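Local coordinates for galactose-binding like protein (Bacteroides thetaiotaomicron, PDB 7M1A) that is a SusE-like protein whose galactose-binding-like domain binds calcium and probably takes part in recognising or degrading carbohydrates, at residues 25-37 and 165-177. Numbering follows the deposited sequence.
With CA (calcium ion), chain F; EDO (1,2-ethanediol), chain C.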
ATOM      1  N   LYS A  25       3.918   4.395   6.963  1.00  7.28           N
ATOM      2  CA  LYS A  25       3.128   3.510   6.109  1.00  6.75           C
ATOM      3  C   LYS A  25       1.684   3.934   6.272  1.00  5.91           C
ATOM      4  O   LYS A  25       1.209   4.353   7.331  1.00  5.79           O
ATOM      5  CB  LYS A  25       3.197   2.040   6.612  1.00  8.36           C
ATOM      6  CG  LYS A  25       2.811   1.101   5.481  1.00  9.89           C
ATOM      7  CD  LYS A  25       3.838   0.952   4.387  1.00 11.02           C
ATOM      8  CE  LYS A  25       3.235   0.086   3.251  1.00 11.50           C
ATOM      9  NZ  LYS A  25       1.918   0.571   2.682  1.00 10.12           N
HETATM   10  N   MSE A  26       0.936   3.900   5.163  1.00  5.90           N
HETATM   11  CA  MSE A  26      -0.422   4.395   5.184  1.00  6.93           C
HETATM   12  C   MSE A  26      -1.238   3.639   6.249  1.00  6.41           C
HETATM   13  O   MSE A  26      -2.071   4.238   6.933  1.00  6.61           O
HETATM   14  CB  MSE A  26      -1.119   4.328   3.807  1.00  8.13           C
HETATM   15  CG  MSE A  26      -2.406   5.256   3.877  1.00  5.74           C
HETATM   16 SE   MSE A  26      -3.413   5.183   2.193  0.68  2.18          SE
HETATM   17  CE  MSE A  26      -2.013   5.901   0.979  1.00  7.44           C
ATOM     18  N   GLU A  27      -1.028   2.278   6.346  1.00  6.11           N
ATOM     19  CA  GLU A  27      -1.851   1.476   7.241  1.00  6.95           C
ATOM     20  C   GLU A  27      -1.665   1.935   8.688  1.00  6.68           C
ATOM     21  O   GLU A  27      -2.483   1.612   9.516  1.00  7.82           O
ATOM     22  CB  GLU A  27      -1.407   0.008   7.124  1.00  7.71           C
ATOM     23  CG  GLU A  27      -1.809  -0.705   5.807  1.00  7.49           C
ATOM     24  CD  GLU A  27      -0.972  -0.449   4.591  1.00  7.44           C
ATOM     25  OE1 GLU A  27       0.016   0.348   4.599  1.00  9.10           O
ATOM     26  OE2 GLU A  27      -1.279  -1.176   3.578  1.00  8.28           O
ATOM     27  N   TYR A  28      -0.578   2.667   8.984  1.00  6.17           N
ATOM     28  CA  TYR A  28      -0.409   3.112  10.361  1.00  5.85           C
ATOM     29  C   TYR A  28      -1.403   4.191  10.791  1.00  6.43           C
ATOM     30  O   TYR A  28      -1.477   4.454  12.025  1.00  7.32           O
ATOM     31  CB  TYR A  28       1.050   3.598  10.553  1.00  6.97           C
ATOM     32  CG  TYR A  28       2.134   2.554  10.359  1.00  6.26           C
ATOM     33  CD1 TYR A  28       1.871   1.180  10.414  1.00  8.10           C
ATOM     34  CD2 TYR A  28       3.432   2.950  10.076  1.00  7.37           C
ATOM     35  CE1 TYR A  28       2.896   0.275  10.209  1.00  8.91           C
ATOM     36  CE2 TYR A  28       4.495   2.058   9.924  1.00  8.80           C
ATOM     37  CZ  TYR A  28       4.213   0.723  10.057  1.00  8.22           C
ATOM     38  OH  TYR A  28       5.210  -0.176   9.791  1.00 11.32           O
ATOM     39  N   VAL A  29      -2.115   4.824   9.818  1.00  6.69           N
ATOM     40  CA  VAL A  29      -3.091   5.845  10.221  1.00  5.92           C
ATOM     41  C   VAL A  29      -4.480   5.234  10.393  1.00  5.41           C
ATOM     42  O   VAL A  29      -5.403   5.954  10.692  1.00  5.80           O
ATOM     43  CB  VAL A  29      -3.105   7.084   9.320  1.00  5.21           C
ATOM     44  CG1 VAL A  29      -1.711   7.707   9.250  1.00  7.18           C
ATOM     45  CG2 VAL A  29      -3.730   6.850   7.941  1.00  6.56           C
ATOM     46  N   TRP A  30      -4.637   3.880  10.303  1.00  5.98           N
ATOM     47  CA  TRP A  30      -5.867   3.216  10.725  1.00  4.64           C
ATOM     48  C   TRP A  30      -5.576   1.974  11.579  1.00  6.13           C
ATOM     49  O   TRP A  30      -6.353   1.054  11.548  1.00  7.37           O
ATOM     50  CB  TRP A  30      -6.817   2.980   9.531  1.00  6.84           C
ATOM     51  CG  TRP A  30      -6.216   2.126   8.454  1.00  5.75           C
ATOM     52  CD1 TRP A  30      -6.044   0.775   8.477  1.00  7.17           C
ATOM     53  CD2 TRP A  30      -5.892   2.581   7.120  1.00  5.18           C
ATOM     54  NE1 TRP A  30      -5.546   0.339   7.247  1.00  7.43           N
ATOM     55  CE2 TRP A  30      -5.469   1.421   6.371  1.00  6.04           C
ATOM     56  CE3 TRP A  30      -5.916   3.839   6.466  1.00  6.02           C
ATOM     57  CZ2 TRP A  30      -5.088   1.468   5.044  1.00  7.02           C
ATOM     58  CZ3 TRP A  30      -5.563   3.862   5.132  1.00  6.27           C
ATOM     59  CH2 TRP A  30      -5.192   2.710   4.440  1.00  5.84           C
ATOM     60  N   ASN A  31      -4.491   2.048  12.361  1.00  6.25           N
ATOM     61  CA  ASN A  31      -4.152   0.963  13.260  1.00  6.92           C
ATOM     62  C   ASN A  31      -4.791   1.095  14.633  1.00  7.56           C
ATOM     63  O   ASN A  31      -4.497   0.255  15.459  1.00 10.88           O
ATOM     64  CB  ASN A  31      -2.626   0.734  13.240  1.00  6.06           C
ATOM     65  CG  ASN A  31      -1.868   1.860  13.946  1.00  6.97           C
ATOM     66  OD1 ASN A  31      -2.484   2.835  14.406  1.00  7.99           O
ATOM     67  ND2 ASN A  31      -0.536   1.812  13.889  1.00  8.54           N
ATOM     68  N   GLY A  32      -5.641   2.100  14.880  1.00  8.22           N
ATOM     69  CA  GLY A  32      -6.321   2.282  16.179  1.00  9.82           C
ATOM     70  C   GLY A  32      -5.421   2.922  17.232  1.00 10.22           C
ATOM     71  O   GLY A  32      -5.847   2.930  18.413  1.00 16.11           O
ATOM     72  N   ARG A  33      -4.176   3.284  16.825  1.00  8.23           N
ATOM     73  CA  ARG A  33      -3.280   3.860  17.824  1.00  8.72           C
ATOM     74  C   ARG A  33      -3.004   5.307  17.445  1.00  9.23           C
ATOM     75  O   ARG A  33      -2.725   5.664  16.298  1.00  8.46           O
ATOM     76  CB  ARG A  33      -1.937   3.089  17.930  1.00 10.05           C
ATOM     77  CG  ARG A  33      -2.176   1.682  18.431  1.00 11.81           C
ATOM     78  CD  ARG A  33      -0.841   1.022  18.760  1.00 18.93           C
ATOM     79  NE  ARG A  33      -0.468   0.486  17.367  1.00 13.15           N
ATOM     80  CZ  ARG A  33      -0.764  -0.746  16.811  1.00 15.36           C
ATOM     81  NH1 ARG A  33      -1.712  -1.532  17.305  1.00 17.85           N
ATOM     82  NH2 ARG A  33      -0.144  -1.108  15.675  1.00 16.56           N
ATOM     83  N   ILE A  34      -3.087   6.193  18.462  1.00  7.94           N
ATOM     84  CA  ILE A  34      -2.790   7.593  18.278  1.00  8.26           C
ATOM     85  C   ILE A  34      -1.418   7.780  18.935  1.00  9.10           C
ATOM     86  O   ILE A  34      -1.289   7.709  20.177  1.00 11.38           O
ATOM     87  CB  ILE A  34      -3.878   8.497  18.925  1.00  9.58           C
ATOM     88  CG1 ILE A  34      -5.208   8.347  18.168  1.00 14.28           C
ATOM     89  CG2 ILE A  34      -3.439   9.957  18.963  1.00 12.64           C
ATOM     90  CD1 ILE A  34      -6.385   8.766  19.031  1.00 13.26           C
ATOM     91  N   SER A  35      -0.376   7.885  18.105  1.00  8.00           N
ATOM     92  CA  SER A  35       1.011   7.635  18.524  1.00  9.85           C
ATOM     93  C   SER A  35       1.867   8.890  18.483  1.00  9.60           C
ATOM     94  O   SER A  35       1.480   9.911  17.861  1.00  9.54           O
ATOM     95  CB  SER A  35       1.684   6.550  17.681  1.00  8.92           C
ATOM     96  OG  SER A  35       0.862   5.422  17.590  1.00 10.22           O
ATOM     97  N   LYS A  36       3.036   8.837  19.134  1.00 11.40           N
ATOM     98  CA  LYS A  36       4.045   9.881  19.017  1.00 11.12           C
ATOM     99  C   LYS A  36       5.349   9.263  18.508  1.00 10.97           C
ATOM    100  O   LYS A  36       5.529   8.043  18.607  1.00 11.40           O
ATOM    101  CB  LYS A  36       4.271  10.559  20.369  1.00 12.67           C
ATOM    102  CG  LYS A  36       4.845   9.601  21.394  1.00 14.86           C
ATOM    103  CD  LYS A  36       4.896  10.215  22.808  1.00 19.96           C
ATOM    104  CE  LYS A  36       5.595   9.315  23.806  1.00 19.32           C
ATOM    105  NZ  LYS A  36       4.832   8.110  24.160  1.00 25.09           N
ATOM    106  N   ASP A  37       6.316  10.109  18.143  1.00 11.89           N
ATOM    107  CA  ASP A  37       7.604   9.593  17.740  1.00 13.29           C
ATOM    108  C   ASP A  37       8.185   8.747  18.872  1.00 14.21           C
ATOM    109  O   ASP A  37       8.111   9.139  20.038  1.00 14.82           O
ATOM    110  CB  ASP A  37       8.618  10.707  17.524  1.00 15.52           C
ATOM    111  CG  ASP A  37       8.509  11.377  16.185  1.00 17.27           C
ATOM    112  OD1 ASP A  37       7.716  10.899  15.382  1.00 18.96           O
ATOM    113  OD2 ASP A  37       9.222  12.330  15.974  1.00 24.47           O
ATOM    114  N   ASN A 165       4.152  24.266   3.593  1.00 11.04           N
ATOM    115  CA  ASN A 165       4.350  23.556   2.337  1.00  9.37           C
ATOM    116  C   ASN A 165       3.291  22.449   2.174  1.00  9.34           C
ATOM    117  O   ASN A 165       2.293  22.375   2.896  1.00 10.40           O
ATOM    118  CB  ASN A 165       5.810  23.131   2.093  1.00  9.76           C
ATOM    119  CG  ASN A 165       6.294  22.075   3.092  1.00 10.46           C
ATOM    120  OD1 ASN A 165       5.850  20.931   3.082  1.00 11.42           O
ATOM    121  ND2 ASN A 165       7.239  22.424   3.980  1.00 12.83           N
ATOM    122  N   TYR A 166       3.499  21.593   1.156  1.00  9.20           N
ATOM    123  CA  TYR A 166       2.451  20.677   0.696  1.00  8.23           C
ATOM    124  C   TYR A 166       2.584  19.280   1.339  1.00  7.88           C
ATOM    125  O   TYR A 166       1.692  18.465   1.128  1.00  9.44           O
ATOM    126  CB  TYR A 166       2.491  20.512  -0.832  1.00  8.89           C
ATOM    127  CG  TYR A 166       2.078  21.718  -1.621  1.00  8.84           C
ATOM    128  CD1 TYR A 166       0.929  22.439  -1.327  1.00 10.02           C
ATOM    129  CD2 TYR A 166       2.941  22.253  -2.573  1.00 10.93           C
ATOM    130  CE1 TYR A 166       0.542  23.572  -2.077  1.00 12.43           C
ATOM    131  CE2 TYR A 166       2.588  23.384  -3.303  1.00 15.80           C
ATOM    132  CZ  TYR A 166       1.403  24.063  -3.034  1.00 14.42           C
ATOM    133  OH  TYR A 166       1.037  25.158  -3.771  1.00 20.57           O
ATOM    134  N   ASN A 167       3.685  19.002   2.086  1.00  8.31           N
ATOM    135  CA  ASN A 167       3.869  17.703   2.719  1.00  8.51           C
ATOM    136  C   ASN A 167       2.801  17.447   3.771  1.00  7.72           C
ATOM    137  O   ASN A 167       2.187  18.354   4.296  1.00  7.91           O
ATOM    138  CB  ASN A 167       5.320  17.582   3.213  1.00  8.39           C
ATOM    139  CG  ASN A 167       6.251  17.416   2.036  1.00  7.29           C
ATOM    140  OD1 ASN A 167       6.235  16.358   1.373  1.00  8.68           O
ATOM    141  ND2 ASN A 167       7.083  18.410   1.765  1.00  8.66           N
ATOM    142  N   ILE A 168       2.673  16.179   4.147  1.00  7.00           N
ATOM    143  CA  ILE A 168       1.789  15.858   5.254  1.00  7.09           C
ATOM    144  C   ILE A 168       2.347  14.687   6.072  1.00  6.34           C
ATOM    145  O   ILE A 168       2.858  13.699   5.533  1.00  7.89           O
ATOM    146  CB  ILE A 168       0.330  15.574   4.772  1.00  6.88           C
ATOM    147  CG1 ILE A 168      -0.647  15.344   5.933  1.00  8.01           C
ATOM    148  CG2 ILE A 168       0.319  14.411   3.767  1.00  8.84           C
ATOM    149  CD1 ILE A 168      -2.090  15.295   5.519  1.00  8.66           C
ATOM    150  N   CYS A 169       2.185  14.754   7.412  1.00  7.03           N
ATOM    151  CA  CYS A 169       2.397  13.593   8.272  1.00  7.01           C
ATOM    152  C   CYS A 169       1.310  13.659   9.375  1.00  6.92           C
ATOM    153  O   CYS A 169       0.928  14.738   9.828  1.00  7.26           O
ATOM    154  CB  CYS A 169       3.805  13.610   8.883  1.00  9.18           C
ATOM    155  SG  CYS A 169       4.226  15.018   9.942  1.00  9.49           S
ATOM    156  N   PHE A 170       0.894  12.501   9.869  1.00  6.41           N
ATOM    157  CA  PHE A 170      -0.062  12.413  10.962  1.00  7.09           C
ATOM    158  C   PHE A 170      -0.115  10.961  11.451  1.00  5.92           C
ATOM    159  O   PHE A 170       0.479  10.072  10.777  1.00  6.75           O
ATOM    160  CB  PHE A 170      -1.463  12.957  10.649  1.00  7.76           C
ATOM    161  CG  PHE A 170      -2.224  12.168   9.636  1.00  5.52           C
ATOM    162  CD1 PHE A 170      -1.926  12.316   8.258  1.00  7.23           C
ATOM    163  CD2 PHE A 170      -3.247  11.319   9.998  1.00  6.95           C
ATOM    164  CE1 PHE A 170      -2.659  11.628   7.285  1.00  7.32           C
ATOM    165  CE2 PHE A 170      -3.978  10.614   9.011  1.00  6.46           C
ATOM    166  CZ  PHE A 170      -3.646  10.765   7.676  1.00  7.71           C
ATOM    167  N   THR A 171      -0.791  10.704  12.606  1.00  6.69           N
ATOM    168  CA  THR A 171      -0.728   9.392  13.230  1.00  5.92           C
ATOM    169  C   THR A 171      -2.002   8.552  13.037  1.00  6.05           C
ATOM    170  O   THR A 171      -1.864   7.285  13.064  1.00  6.95           O
ATOM    171  CB  THR A 171      -0.364   9.463  14.721  1.00  7.00           C
ATOM    172  OG1 THR A 171      -0.280   8.133  15.248  1.00  8.27           O
ATOM    173  CG2 THR A 171      -1.390  10.207  15.571  1.00  8.19           C
ATOM    174  N   GLU A 172      -3.214   9.125  12.943  1.00  6.09           N
ATOM    175  CA  GLU A 172      -4.422   8.301  12.927  1.00  6.13           C
ATOM    176  C   GLU A 172      -5.556   9.131  12.346  1.00  5.36           C
ATOM    177  O   GLU A 172      -5.599  10.362  12.564  1.00  6.49           O
ATOM    178  CB  GLU A 172      -4.827   7.839  14.353  1.00  7.31           C
ATOM    179  CG  GLU A 172      -5.917   6.771  14.416  1.00  6.79           C
ATOM    180  CD  GLU A 172      -5.532   5.405  13.838  1.00  6.64           C
ATOM    181  OE1 GLU A 172      -4.343   5.159  13.563  1.00  7.45           O
ATOM    182  OE2 GLU A 172      -6.424   4.556  13.756  1.00  6.50           O
ATOM    183  N   LEU A 173      -6.491   8.458  11.663  1.00  5.86           N
ATOM    184  CA  LEU A 173      -7.769   9.070  11.331  1.00  6.51           C
ATOM    185  C   LEU A 173      -8.862   8.095  11.711  1.00  5.38           C
ATOM    186  O   LEU A 173      -8.587   6.899  11.922  1.00  6.07           O
ATOM    187  CB  LEU A 173      -7.821   9.555   9.867  1.00  6.44           C
ATOM    188  CG  LEU A 173      -7.326   8.602   8.786  1.00  6.88           C
ATOM    189  CD1 LEU A 173      -8.287   7.429   8.675  1.00  8.99           C
ATOM    190  CD2 LEU A 173      -7.209   9.377   7.475  1.00  7.68           C
ATOM    191  N   THR A 174     -10.110   8.596  11.823  1.00  6.84           N
ATOM    192  CA  THR A 174     -11.235   7.729  12.123  1.00  5.66           C
ATOM    193  C   THR A 174     -12.424   8.241  11.313  1.00  6.26           C
ATOM    194  O   THR A 174     -12.642   9.454  11.231  1.00  7.07           O
ATOM    195  CB  THR A 174     -11.583   7.764  13.622  1.00  6.66           C
ATOM    196  OG1 THR A 174     -10.390   7.333  14.321  1.00  7.15           O
ATOM    197  CG2 THR A 174     -12.708   6.820  13.989  1.00  7.22           C
ATOM    198  N   PHE A 175     -13.217   7.298  10.775  1.00  7.55           N
ATOM    199  CA  PHE A 175     -14.504   7.624  10.172  1.00  8.18           C
ATOM    200  C   PHE A 175     -15.623   6.946  10.982  1.00  7.32           C
ATOM    201  O   PHE A 175     -15.473   5.831  11.484  1.00  7.52           O
ATOM    202  CB  PHE A 175     -14.676   7.115   8.743  1.00  8.53           C
ATOM    203  CG  PHE A 175     -13.807   7.839   7.757  1.00  7.72           C
ATOM    204  CD1 PHE A 175     -12.432   7.556   7.577  1.00  8.40           C
ATOM    205  CD2 PHE A 175     -14.344   8.889   7.048  1.00 10.08           C
ATOM    206  CE1 PHE A 175     -11.662   8.302   6.685  1.00 12.23           C
ATOM    207  CE2 PHE A 175     -13.556   9.628   6.158  1.00 12.36           C
ATOM    208  CZ  PHE A 175     -12.204   9.346   5.948  1.00 12.20           C
ATOM    209  N   TRP A 176     -16.761   7.638  11.074  1.00  8.29           N
ATOM    210  CA  TRP A 176     -17.989   7.080  11.605  1.00  7.01           C
ATOM    211  C   TRP A 176     -19.059   7.169  10.506  1.00  7.56           C
ATOM    212  O   TRP A 176     -18.997   8.104   9.727  1.00  8.43           O
ATOM    213  CB  TRP A 176     -18.427   7.791  12.920  1.00  6.31           C
ATOM    214  CG  TRP A 176     -17.531   7.672  14.105  1.00  7.04           C
ATOM    215  CD1 TRP A 176     -17.666   6.801  15.161  1.00  7.22           C
ATOM    216  CD2 TRP A 176     -16.302   8.412  14.326  1.00  5.60           C
ATOM    217  NE1 TRP A 176     -16.652   6.994  16.019  1.00  7.11           N
ATOM    218  CE2 TRP A 176     -15.809   7.977  15.588  1.00  5.70           C
ATOM    219  CE3 TRP A 176     -15.602   9.446  13.669  1.00  7.03           C
ATOM    220  CZ2 TRP A 176     -14.714   8.563  16.200  1.00  7.05           C
ATOM    221  CZ3 TRP A 176     -14.504  10.039  14.282  1.00  8.88           C
ATOM    222  CH2 TRP A 176     -14.049   9.596  15.545  1.00  6.15           C
ATOM    223  N   GLY A 177     -20.012   6.207  10.476  1.00 10.17           N
ATOM    224  CA  GLY A 177     -21.215   6.344   9.628  1.00  9.26           C
ATOM    225  C   GLY A 177     -22.145   5.158   9.628  1.00 17.84           C
ATOM    226  O   GLY A 177     -22.015   4.506  10.715  1.00 16.83           O
TER
HETATM  227 CA    CA F 404      -2.094   5.229  14.069  1.00  8.73          CA
HETATM  228  C1  EDO C 401       9.387  11.819  12.632  1.00 22.87           C
HETATM  229  O1  EDO C 401       8.021  11.673  12.923  1.00 24.64           O
HETATM  230  C2  EDO C 401       9.280  12.547  11.403  1.00 19.60           C
HETATM  231  O2  EDO C 401       8.680  13.804  11.588  1.00 21.60           O
HETATM  232  O   HOH W   1       0.010   4.924  15.068  1.00  9.40           O
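A calcium site joins the two segments: the loop 25-37 supplies Y28 O, R33 O and the side-chain oxygen N31 OD1, while strand 169-176 supplies T171 O and E172 OE1, the last at 2.3 Å from the calcium ion. A water completes the six ligands and donates a hydrogen bond to S35 OG at 2.7 Å. Both carboxylate oxygens of E172 are engaged. With CG anti to the backbone N (chi1 -169°) and the chain bent at chi2, its carboxylate turns back toward the loop, its plane 15° from that of the N31 amide; OE1 meets the metal, and OE2 accepts from G32 N at 2.8 Å, the donor standing above the carboxylate plane. K5 forms a salt bridge with OE2 as well. N31 OD1, besides binding the calcium, accepts from R33 N, closing an Asx turn. The two strand ligands sit in a classic beta bulge, T171 and E172 both facing W74 of strand 70-74, in the antiparallel beta framework of a galactose-binding-like domain. T171 OG1 receives S35 N at 2.9 Å and, as V43 O can only accept, gives its own proton to that carbonyl; a valine in its place would probably leave S35 N and V43 O without their mate, although the backbone ligand T171 O would remain. One residue on from E172, L173 N donates to V29 O at 2.9 Å, tying the 3-10 segment 26-29 to the strand. V29 CG1 rests over one face of the F170 ring, 4.0 Å from its centroid, and V29 CG2 packs against L173 CG at 4.1 Å.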